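Local atomic coordinates of [4Fe-4S]-dependent U34-ARNt thiolase (PDB entry 6SCY), a protein that probably thiolates the wobble uridine U34 of tRNA in an ATP-dependent reaction that relies on a [4Fe-4S] cluster. Residues L46-K51 against K74-S79; C162-I167 against F202-K207. One frame throughout, in Å; residues are numbered along the deposited sequence.

Interaction 1 of 2, residues L46-K51 against K74-S79; sequences LKNNIK and KQIPNS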
loop_
_atom_site.group_PDB
_atom_site.type_symbol
_atom_site.label_atom_id
_atom_site.label_comp_id
_atom_site.label_asym_id
_atom_site.label_seq_id
_atom_site.Cartn_x
_atom_site.Cartn_y
_atom_site.Cartn_z
ATOM N N LEU A 46 -23.234 -4.002 20.221
ATOM C CA LEU A 46 -24.685 -4.046 20.140
ATOM C C LEU A 46 -25.229 -4.988 21.204
ATOM O O LEU A 46 -25.484 -6.162 20.931
ATOM C CB LEU A 46 -25.155 -4.465 18.734
ATOM C CG LEU A 46 -24.653 -3.653 17.550
ATOM C CD1 LEU A 46 -24.335 -4.553 16.407
ATOM C CD2 LEU A 46 -25.657 -2.636 17.120
ATOM N N LYS A 47 -25.386 -4.473 22.428
ATOM C CA LYS A 47 -25.923 -5.210 23.577
ATOM C C LYS A 47 -26.517 -4.260 24.616
ATOM O O LYS A 47 -26.422 -3.047 24.462
ATOM C CB LYS A 47 -24.871 -6.161 24.205
ATOM C CG LYS A 47 -23.688 -5.485 24.891
ATOM C CD LYS A 47 -22.845 -6.501 25.653
ATOM C CE LYS A 47 -21.902 -5.846 26.630
ATOM N NZ LYS A 47 -21.132 -6.847 27.412
ATOM N N ASN A 48 -27.117 -4.814 25.675
ATOM C CA ASN A 48 -27.686 -4.042 26.780
ATOM C C ASN A 48 -26.574 -3.582 27.743
ATOM O O ASN A 48 -25.459 -4.110 27.702
ATOM C CB ASN A 48 -28.740 -4.887 27.507
ATOM C CG ASN A 48 -29.779 -4.092 28.253
ATOM O OD1 ASN A 48 -30.458 -3.217 27.706
ATOM N ND2 ASN A 48 -29.936 -4.406 29.526
ATOM N N ASN A 49 -26.877 -2.602 28.596
ATOM C CA ASN A 49 -25.977 -2.061 29.620
ATOM C C ASN A 49 -24.719 -1.354 29.046
ATOM O O ASN A 49 -23.661 -1.354 29.694
ATOM C CB ASN A 49 -25.608 -3.118 30.682
ATOM C CG ASN A 49 -26.743 -4.041 31.043
ATOM O OD1 ASN A 49 -27.853 -3.610 31.375
ATOM N ND2 ASN A 49 -26.490 -5.336 30.954
ATOM N N ILE A 50 -24.850 -0.678 27.882
ATOM C CA ILE A 50 -23.732 0.104 27.320
ATOM C C ILE A 50 -24.197 1.508 26.865
ATOM O O ILE A 50 -25.337 1.681 26.443
ATOM C CB ILE A 50 -22.859 -0.603 26.233
ATOM C CG1 ILE A 50 -23.680 -1.048 25.030
ATOM C CG2 ILE A 50 -22.012 -1.743 26.790
ATOM C CD1 ILE A 50 -23.407 -0.228 23.915
ATOM N N LYS A 51 -23.288 2.493 26.952
ATOM C CA LYS A 51 -23.494 3.895 26.580
ATOM C C LYS A 51 -22.554 4.223 25.410
ATOM O O LYS A 51 -21.348 3.983 25.521
ATOM C CB LYS A 51 -23.183 4.784 27.807
ATOM C CG LYS A 51 -23.535 6.250 27.649
ATOM C CD LYS A 51 -23.119 7.035 28.869
ATOM C CE LYS A 51 -24.299 7.510 29.679
ATOM N NZ LYS A 51 -23.894 8.553 30.653
ATOM N N LYS A 74 -32.777 1.946 20.261
ATOM C CA LYS A 74 -34.157 2.368 20.510
ATOM C C LYS A 74 -34.923 1.227 21.180
ATOM O O LYS A 74 -35.698 1.473 22.105
ATOM C CB LYS A 74 -34.850 2.735 19.192
ATOM C CG LYS A 74 -35.921 3.816 19.318
ATOM C CD LYS A 74 -36.037 4.696 18.041
ATOM C CE LYS A 74 -36.629 3.983 16.826
ATOM N NZ LYS A 74 -37.029 4.967 15.760
ATOM N N GLN A 75 -34.706 -0.010 20.731
ATOM C CA GLN A 75 -35.402 -1.142 21.317
ATOM C C GLN A 75 -34.681 -1.711 22.547
ATOM O O GLN A 75 -35.321 -2.381 23.367
ATOM C CB GLN A 75 -35.719 -2.223 20.268
ATOM C CG GLN A 75 -34.591 -2.590 19.308
ATOM C CD GLN A 75 -35.025 -2.559 17.860
ATOM O OE1 GLN A 75 -36.128 -2.113 17.510
ATOM N NE2 GLN A 75 -34.152 -3.028 16.979
ATOM N N ILE A 76 -33.374 -1.407 22.704
ATOM C CA ILE A 76 -32.549 -1.877 23.833
ATOM C C ILE A 76 -32.826 -0.956 25.032
ATOM O O ILE A 76 -32.603 0.254 24.918
ATOM C CB ILE A 76 -31.038 -2.031 23.476
ATOM C CG1 ILE A 76 -30.812 -2.565 22.042
ATOM C CG2 ILE A 76 -30.330 -2.911 24.478
ATOM C CD1 ILE A 76 -31.565 -3.881 21.577
ATOM N N PRO A 77 -33.413 -1.493 26.136
ATOM C CA PRO A 77 -33.846 -0.613 27.239
ATOM C C PRO A 77 -32.736 0.068 28.037
ATOM O O PRO A 77 -32.831 1.277 28.270
ATOM C CB PRO A 77 -34.701 -1.533 28.117
ATOM C CG PRO A 77 -34.176 -2.903 27.846
ATOM C CD PRO A 77 -33.793 -2.898 26.394
ATOM N N ASN A 78 -31.708 -0.704 28.461
ATOM C CA ASN A 78 -30.607 -0.213 29.276
ATOM C C ASN A 78 -29.387 0.150 28.459
ATOM O O ASN A 78 -28.272 -0.140 28.873
ATOM C CB ASN A 78 -30.260 -1.209 30.390
ATOM C CG ASN A 78 -31.384 -1.552 31.337
ATOM O OD1 ASN A 78 -32.516 -1.050 31.240
ATOM N ND2 ASN A 78 -31.087 -2.427 32.285
ATOM N N SER A 79 -29.583 0.809 27.315
ATOM C CA SER A 79 -28.468 1.269 26.486
ATOM C C SER A 79 -28.685 2.696 26.019
ATOM O O SER A 79 -29.775 3.023 25.553
ATOM C CB SER A 79 -28.181 0.308 25.342
ATOM O OG SER A 79 -27.248 -0.666 25.781
#

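Interaction 2 of 2, residues C162-I167 against F202-K207; sequences CDFLAI and FVKRIK. With SO4 (sulfate ion), chain B.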
loop_
_atom_site.group_PDB
_atom_site.type_symbol
_atom_site.label_atom_id
_atom_site.label_comp_id
_atom_site.label_asym_id
_atom_site.label_seq_id
_atom_site.Cartn_x
_atom_site.Cartn_y
_atom_site.Cartn_z
ATOM N N CYS A 162 -18.767 6.984 28.816
ATOM C CA CYS A 162 -19.193 6.194 27.662
ATOM C C CYS A 162 -18.303 4.995 27.451
ATOM O O CYS A 162 -17.110 5.048 27.742
ATOM C CB CYS A 162 -19.263 7.061 26.409
ATOM S SG CYS A 162 -20.543 8.342 26.472
ATOM N N ASP A 163 -18.881 3.912 26.941
ATOM C CA ASP A 163 -18.159 2.675 26.673
ATOM C C ASP A 163 -17.445 2.720 25.315
ATOM O O ASP A 163 -16.351 2.166 25.172
ATOM C CB ASP A 163 -19.113 1.473 26.783
ATOM C CG ASP A 163 -19.647 1.294 28.186
ATOM O OD1 ASP A 163 -18.842 0.977 29.090
ATOM O OD2 ASP A 163 -20.866 1.481 28.384
ATOM N N PHE A 164 -18.062 3.388 24.325
ATOM C CA PHE A 164 -17.517 3.512 22.978
ATOM C C PHE A 164 -17.717 4.910 22.402
ATOM O O PHE A 164 -18.655 5.619 22.786
ATOM C CB PHE A 164 -18.142 2.468 22.042
ATOM C CG PHE A 164 -17.939 1.034 22.459
ATOM C CD1 PHE A 164 -16.723 0.396 22.244
ATOM C CD2 PHE A 164 -18.968 0.315 23.052
ATOM C CE1 PHE A 164 -16.536 -0.934 22.625
ATOM C CE2 PHE A 164 -18.782 -1.017 23.431
ATOM C CZ PHE A 164 -17.567 -1.632 23.214
ATOM N N LEU A 165 -16.827 5.301 21.476
ATOM C CA LEU A 165 -16.898 6.566 20.755
ATOM C C LEU A 165 -17.085 6.206 19.273
ATOM O O LEU A 165 -16.162 5.694 18.642
ATOM C CB LEU A 165 -15.637 7.423 21.002
ATOM C CG LEU A 165 -15.441 8.693 20.156
ATOM C CD1 LEU A 165 -16.367 9.817 20.586
ATOM C CD2 LEU A 165 -14.012 9.173 20.247
ATOM N N ALA A 166 -18.306 6.406 18.750
ATOM C CA ALA A 166 -18.639 6.097 17.366
ATOM C C ALA A 166 -18.248 7.236 16.422
ATOM O O ALA A 166 -18.606 8.385 16.667
ATOM C CB ALA A 166 -20.113 5.767 17.243
ATOM N N ILE A 167 -17.464 6.916 15.372
ATOM C CA ILE A 167 -16.975 7.857 14.353
ATOM C C ILE A 167 -17.522 7.432 12.982
ATOM O O ILE A 167 -17.477 6.251 12.640
ATOM C CB ILE A 167 -15.412 8.003 14.369
ATOM C CG1 ILE A 167 -14.820 8.130 15.796
ATOM C CG2 ILE A 167 -14.934 9.147 13.477
ATOM C CD1 ILE A 167 -15.127 9.398 16.548
ATOM N N PHE A 202 -8.673 5.587 27.940
ATOM C CA PHE A 202 -9.057 5.804 26.539
ATOM C C PHE A 202 -10.321 5.034 26.140
ATOM O O PHE A 202 -10.362 3.813 26.261
ATOM C CB PHE A 202 -7.881 5.465 25.607
ATOM C CG PHE A 202 -8.088 5.780 24.144
ATOM C CD1 PHE A 202 -7.866 7.061 23.653
ATOM C CD2 PHE A 202 -8.454 4.783 23.247
ATOM C CE1 PHE A 202 -8.040 7.348 22.294
ATOM C CE2 PHE A 202 -8.630 5.072 21.888
ATOM C CZ PHE A 202 -8.420 6.351 21.421
ATOM N N VAL A 203 -11.351 5.764 25.680
ATOM C CA VAL A 203 -12.631 5.202 25.230
ATOM C C VAL A 203 -12.393 4.639 23.824
ATOM O O VAL A 203 -11.739 5.293 23.010
ATOM C CB VAL A 203 -13.776 6.260 25.271
ATOM C CG1 VAL A 203 -15.105 5.675 24.813
ATOM C CG2 VAL A 203 -13.924 6.858 26.665
ATOM N N LYS A 204 -12.899 3.422 23.556
ATOM C CA LYS A 204 -12.715 2.716 22.287
ATOM C C LYS A 204 -13.418 3.391 21.115
ATOM O O LYS A 204 -14.630 3.616 21.160
ATOM C CB LYS A 204 -13.154 1.245 22.416
ATOM C CG LYS A 204 -12.329 0.276 21.576
ATOM C CD LYS A 204 -13.008 -0.119 20.272
ATOM C CE LYS A 204 -12.248 -1.228 19.587
ATOM N NZ LYS A 204 -13.002 -1.776 18.429
ATOM N N ARG A 205 -12.642 3.713 20.069
ATOM C CA ARG A 205 -13.130 4.338 18.844
ATOM C C ARG A 205 -13.726 3.278 17.918
ATOM O O ARG A 205 -13.003 2.413 17.420
ATOM C CB ARG A 205 -11.995 5.091 18.133
ATOM C CG ARG A 205 -12.074 6.604 18.243
ATOM C CD ARG A 205 -10.875 7.260 17.581
ATOM N NE ARG A 205 -10.994 8.716 17.564
ATOM C CZ ARG A 205 -11.275 9.435 16.483
ATOM N NH1 ARG A 205 -11.441 8.842 15.308
ATOM N NH2 ARG A 205 -11.363 10.752 16.564
ATOM N N ILE A 206 -15.050 3.317 17.727
ATOM C CA ILE A 206 -15.775 2.390 16.849
ATOM C C ILE A 206 -16.230 3.132 15.586
ATOM O O ILE A 206 -16.548 4.316 15.663
ATOM C CB ILE A 206 -16.935 1.614 17.559
ATOM C CG1 ILE A 206 -17.933 2.562 18.274
ATOM C CG2 ILE A 206 -16.376 0.577 18.524
ATOM C CD1 ILE A 206 -19.383 2.083 18.374
ATOM N N LYS A 207 -16.212 2.462 14.424
ATOM C CA LYS A 207 -16.639 3.051 13.150
ATOM C C LYS A 207 -17.731 2.161 12.557
ATOM O O LYS A 207 -17.414 1.157 11.913
ATOM C CB LYS A 207 -15.464 3.219 12.170
ATOM C CG LYS A 207 -14.508 4.334 12.545
ATOM C CD LYS A 207 -13.066 3.922 12.308
ATOM C CE LYS A 207 -12.122 4.603 13.265
ATOM N NZ LYS A 207 -12.319 4.152 14.673
HETATM S S SO4 B . -12.241 12.691 13.114
HETATM O O1 SO4 B . -13.432 12.559 13.952
HETATM O O2 SO4 B . -12.613 13.244 11.810
HETATM O O3 SO4 B . -11.622 11.380 12.926
HETATM O O4 SO4 B . -11.288 13.582 13.771
#

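Interaction 1 of 2, residues L46-K51 against K74-S79
Asn78 N donates to the side-chain oxygen OD1 of Asn48 at 2.9 Å. The bond is bent, and the donor lies 21° out of the plane of the Asn48 amide. Asn49 N in turn gives a weak hydrogen bond to Asn78 O. The hydroxyl of Ser79 lies between two backbone carbonyls, with OG 2.8 Å from Lys47 O and 3.1 Å from Ile50 O. The single hydroxyl proton can serve one of them at a time. CA of Ser79 adds a CA-H...O contact to Ile50 O. The loop 46-51 leads into the strand 51-55. The residues after Gln75 leave the helix 60-75 and turn into the strand 80-87. The contact therefore joins the entry points of two neighbouring parallel strands of the PP-loop domain, at the surface. Asn48 has CG anti to its backbone N (chi1 -156°), and its side chain runs obliquely across that of Asn78, the amide planes 32° apart. Asn48 ND2 comes within 3.3 Å of Asn78 CB. CG2 of Ile76 packs beside Asn48, 3.7 Å from its CA. Ile50 and Ser79 both pack on Tyr73 of the helix 60-75.

Interaction 2 of 2, residues C162-I167 against F202-K207
Arg205 is extended from CG to NE (chi3 175°), and its chain runs beside Leu165; the turn at chi4 then sets the guanidinium against Ile167. In Ile167, CG1 stands anti to the carbonyl carbon (chi1 -44°). This methylene lies over one face of the guanidinium, offset toward the rim, 3.5 Å from Arg205 NH1. CD2 of Leu165 touches CG of Arg205 at 3.8 Å, with the two side chains pointing the same way. A sulfate, probably from the crystallisation liquor, sits at the guanidinium edge. Its O3 takes a weak hydrogen bond from Arg205 NH1, and Arg149 NH2 also hydrogen-bonds this sulfate. An alanine in place of Arg205 would probably leave the sulfate without this partner and open a gap beside Ile167 CG1 and Leu165 CD2. The strands 164-167 and 204-206 run parallel at one edge of the PP-loop domain's sheet, with 204-206 outermost in this chain. Leu165 N donates to Lys204 O at 2.8 Å and 171°. Leu165 O accepts from Ile206 N, and Ile167 N donates to Ile206 O. Leu165 and Arg205 share one face of the sheet; Phe164, Ala166, Lys204 and Ile206 point to the opposite one. Phe164 crosses Ile206 at about a right angle, with CD1 3.7 Å from Ile206 CG2. The same ring atom meets Lys204 CB. Ile206 CD1 reaches Ala166 CB at 3.9 Å. Nearer the strand starts, Val203 CG1 packs against Cys162 O.

Interactions 1 and 2 have centres about 15 Å apart and meet where the strands 51-55 and 164-167 begin. Lys51 O and Asp163 N are 2.8 Å apart, a probable hydrogen bond. Asp163 OD2 accepts from Lys51 N and lies 3.4 Å from Ile50 CA. Lys51 CD packs on Cys162 SG at 3.8 Å. The loops of interaction 1 lead into strands of the same sheet that holds interaction 2, in which 51-55 lies between 80-87 and 164-167. Interaction 1 lies at the surface, away from the known sites. Interaction 2 lies nearer the predicted ATP site and the cluster: the Ile167 side chain is about 5 Å from Gly55 and Gly168, both predicted to bind ATP, and the Arg205 side chain is about 10 Å from the iron-sulfur cluster.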